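Local coordinates for glucose dehydrogenase (Serratia sp. FS14, PDB 7CDY), which belongs to the glucose/sorbosone dehydrogenase family of beta-propeller proteins and binds a calcium ion, at residues 280-285 and 297-301. Numbering follows the deposited sequence.
Sequences AWRHSL and RLTLE
Leu285 and Leu298 face each other as an antiparallel hydrogen-bonded pair, held by two short backbone bonds. Leu298 N reaches Leu285 O at 2.8 Å in an almost straight bond, and Leu285 N donates to Leu298 O. One residue back, Ser284 and Thr299 form the non-hydrogen-bonded pair; the CA of Ser284 lies 3.2 Å from Leu298 O, a CA-H...O contact that gives this carbonyl a second partner. Beyond the paired residues, Leu300 N binds His283 O, a carbonyl of the turn, at 3.0 Å, and CB of Leu300 rests against the same oxygen.

The two faces differ sharply. Leu285, Leu298 and Leu300 are buried together on the tight side, with CB of Leu285 4.1 Å from CD1 of Leu300, and Phe272 of the adjoining strand 267-273 touches both Leu285 and Leu300. On the face of Ser284 and Thr299 the contact is polar and partly open. Here Arg297 runs out with CG anti to its backbone N and bends at chi3 (77°), carrying NH1 to 2.8 Å from Ser284 OG in a short but bent bond, the oxygen 23° out of the guanidinium plane. On its way CD passes 3.8 Å from CD1 of Trp281, a buried indole; the two side chains cross obliquely, their planes 25° apart. Glu309 on strand 304-311 takes NE in a salt bridge, so the arginine is gripped from both neighbouring strands. Looser still is the side chain of His283, partly exposed, whose imidazole leads away to meet Trp201.

A type II turn from Trp281 to Ser284 delivers the chain into the first strand. Strands 284-289 and 294-301 form an antiparallel beta hairpin, the two middle strands of a four-stranded antiparallel sheet such as forms each blade of a beta-propeller.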
loop_
_atom_site.group_PDB
_atom_site.type_symbol
_atom_site.label_atom_id
_atom_site.label_comp_id
_atom_site.label_asym_id
_atom_site.label_seq_id
_atom_site.Cartn_x
_atom_site.Cartn_y
_atom_site.Cartn_z
ATOM N N ALA A 280 -15.665 -10.152 -17.495
ATOM C CA ALA A 280 -15.556 -11.261 -16.556
ATOM C C ALA A 280 -14.782 -10.877 -15.304
ATOM O O ALA A 280 -14.943 -11.523 -14.262
ATOM C CB ALA A 280 -14.884 -12.459 -17.228
ATOM N N TRP A 281 -13.950 -9.844 -15.383
ATOM C CA TRP A 281 -13.161 -9.406 -14.243
ATOM C C TRP A 281 -13.879 -8.382 -13.379
ATOM O O TRP A 281 -13.376 -8.051 -12.300
ATOM C CB TRP A 281 -11.834 -8.815 -14.725
ATOM C CG TRP A 281 -10.775 -9.828 -15.024
ATOM C CD1 TRP A 281 -10.869 -11.184 -14.909
ATOM C CD2 TRP A 281 -9.445 -9.553 -15.474
ATOM N NE1 TRP A 281 -9.675 -11.772 -15.262
ATOM C CE2 TRP A 281 -8.786 -10.791 -15.616
ATOM C CE3 TRP A 281 -8.747 -8.379 -15.775
ATOM C CZ2 TRP A 281 -7.461 -10.885 -16.040
ATOM C CZ3 TRP A 281 -7.434 -8.477 -16.197
ATOM C CH2 TRP A 281 -6.806 -9.718 -16.325
ATOM N N ARG A 282 -15.025 -7.865 -13.819
ATOM C CA ARG A 282 -15.735 -6.878 -13.019
ATOM C C ARG A 282 -16.156 -7.494 -11.692
ATOM O O ARG A 282 -16.500 -8.677 -11.617
ATOM C CB ARG A 282 -16.950 -6.345 -13.784
ATOM C CG ARG A 282 -16.570 -5.542 -15.030
ATOM C CD ARG A 282 -17.791 -4.949 -15.741
ATOM N NE ARG A 282 -18.727 -4.323 -14.814
ATOM C CZ ARG A 282 -18.536 -3.141 -14.240
ATOM N NH1 ARG A 282 -17.441 -2.442 -14.504
ATOM N NH2 ARG A 282 -19.444 -2.657 -13.400
ATOM N N HIS A 283 -16.081 -6.689 -10.631
ATOM C CA HIS A 283 -16.393 -7.125 -9.273
ATOM C C HIS A 283 -15.375 -8.125 -8.723
ATOM O O HIS A 283 -15.687 -8.918 -7.836
ATOM C CB HIS A 283 -17.843 -7.606 -9.126
ATOM C CG HIS A 283 -18.846 -6.533 -9.422
ATOM N ND1 HIS A 283 -19.095 -5.491 -8.554
ATOM C CD2 HIS A 283 -19.624 -6.315 -10.508
ATOM C CE1 HIS A 283 -20.001 -4.689 -9.084
ATOM N NE2 HIS A 283 -20.339 -5.167 -10.269
ATOM N N SER A 284 -14.152 -8.076 -9.239
ATOM C CA SER A 284 -13.028 -8.822 -8.697
ATOM C C SER A 284 -12.038 -7.864 -8.045
ATOM O O SER A 284 -11.949 -6.686 -8.411
ATOM C CB SER A 284 -12.319 -9.635 -9.786
ATOM O OG SER A 284 -13.078 -10.779 -10.147
ATOM N N LEU A 285 -11.284 -8.400 -7.085
ATOM C CA LEU A 285 -10.216 -7.693 -6.391
ATOM C C LEU A 285 -8.921 -8.433 -6.690
ATOM O O LEU A 285 -8.827 -9.643 -6.460
ATOM C CB LEU A 285 -10.492 -7.689 -4.887
ATOM C CG LEU A 285 -9.379 -7.164 -3.985
ATOM C CD1 LEU A 285 -9.063 -5.724 -4.354
ATOM C CD2 LEU A 285 -9.776 -7.278 -2.517
ATOM N N ARG A 297 -6.780 -13.313 -7.741
ATOM C CA ARG A 297 -8.046 -12.680 -8.093
ATOM C C ARG A 297 -9.138 -13.197 -7.168
ATOM O O ARG A 297 -9.430 -14.399 -7.157
ATOM C CB ARG A 297 -8.428 -12.960 -9.546
ATOM C CG ARG A 297 -9.720 -12.259 -9.945
ATOM C CD ARG A 297 -10.038 -12.443 -11.409
ATOM N NE ARG A 297 -10.571 -13.766 -11.686
ATOM C CZ ARG A 297 -11.866 -14.037 -11.807
ATOM N NH1 ARG A 297 -12.764 -13.074 -11.664
ATOM N NH2 ARG A 297 -12.264 -15.275 -12.065
ATOM N N LEU A 298 -9.745 -12.296 -6.396
ATOM C CA LEU A 298 -10.859 -12.638 -5.520
ATOM C C LEU A 298 -12.155 -12.162 -6.162
ATOM O O LEU A 298 -12.294 -10.973 -6.473
ATOM C CB LEU A 298 -10.693 -11.981 -4.150
ATOM C CG LEU A 298 -9.405 -12.307 -3.397
ATOM C CD1 LEU A 298 -9.392 -11.627 -2.043
ATOM C CD2 LEU A 298 -9.284 -13.817 -3.241
ATOM N N THR A 299 -13.106 -13.076 -6.351
ATOM C CA THR A 299 -14.426 -12.693 -6.832
ATOM C C THR A 299 -15.257 -12.218 -5.648
ATOM O O THR A 299 -15.301 -12.883 -4.611
ATOM C CB THR A 299 -15.093 -13.902 -7.490
ATOM O OG1 THR A 299 -14.306 -14.332 -8.608
ATOM C CG2 THR A 299 -16.495 -13.549 -7.972
ATOM N N LEU A 300 -15.910 -11.063 -5.796
ATOM C CA LEU A 300 -16.666 -10.456 -4.708
ATOM C C LEU A 300 -18.156 -10.476 -5.007
ATOM O O LEU A 300 -18.578 -10.266 -6.146
ATOM C CB LEU A 300 -16.259 -8.998 -4.498
ATOM C CG LEU A 300 -14.774 -8.708 -4.333
ATOM C CD1 LEU A 300 -14.547 -7.198 -4.193
ATOM C CD2 LEU A 300 -14.222 -9.470 -3.134
ATOM N N GLU A 301 -18.941 -10.714 -3.968
ATOM C CA GLU A 301 -20.382 -10.487 -3.983
ATOM C C GLU A 301 -20.644 -9.520 -2.833
ATOM O O GLU A 301 -20.715 -9.926 -1.669
ATOM C CB GLU A 301 -21.142 -11.801 -3.847
ATOM C CG GLU A 301 -21.069 -12.645 -5.111
ATOM C CD GLU A 301 -21.775 -13.988 -5.001
ATOM O OE1 GLU A 301 -22.444 -14.243 -3.978
ATOM O OE2 GLU A 301 -21.656 -14.792 -5.951
#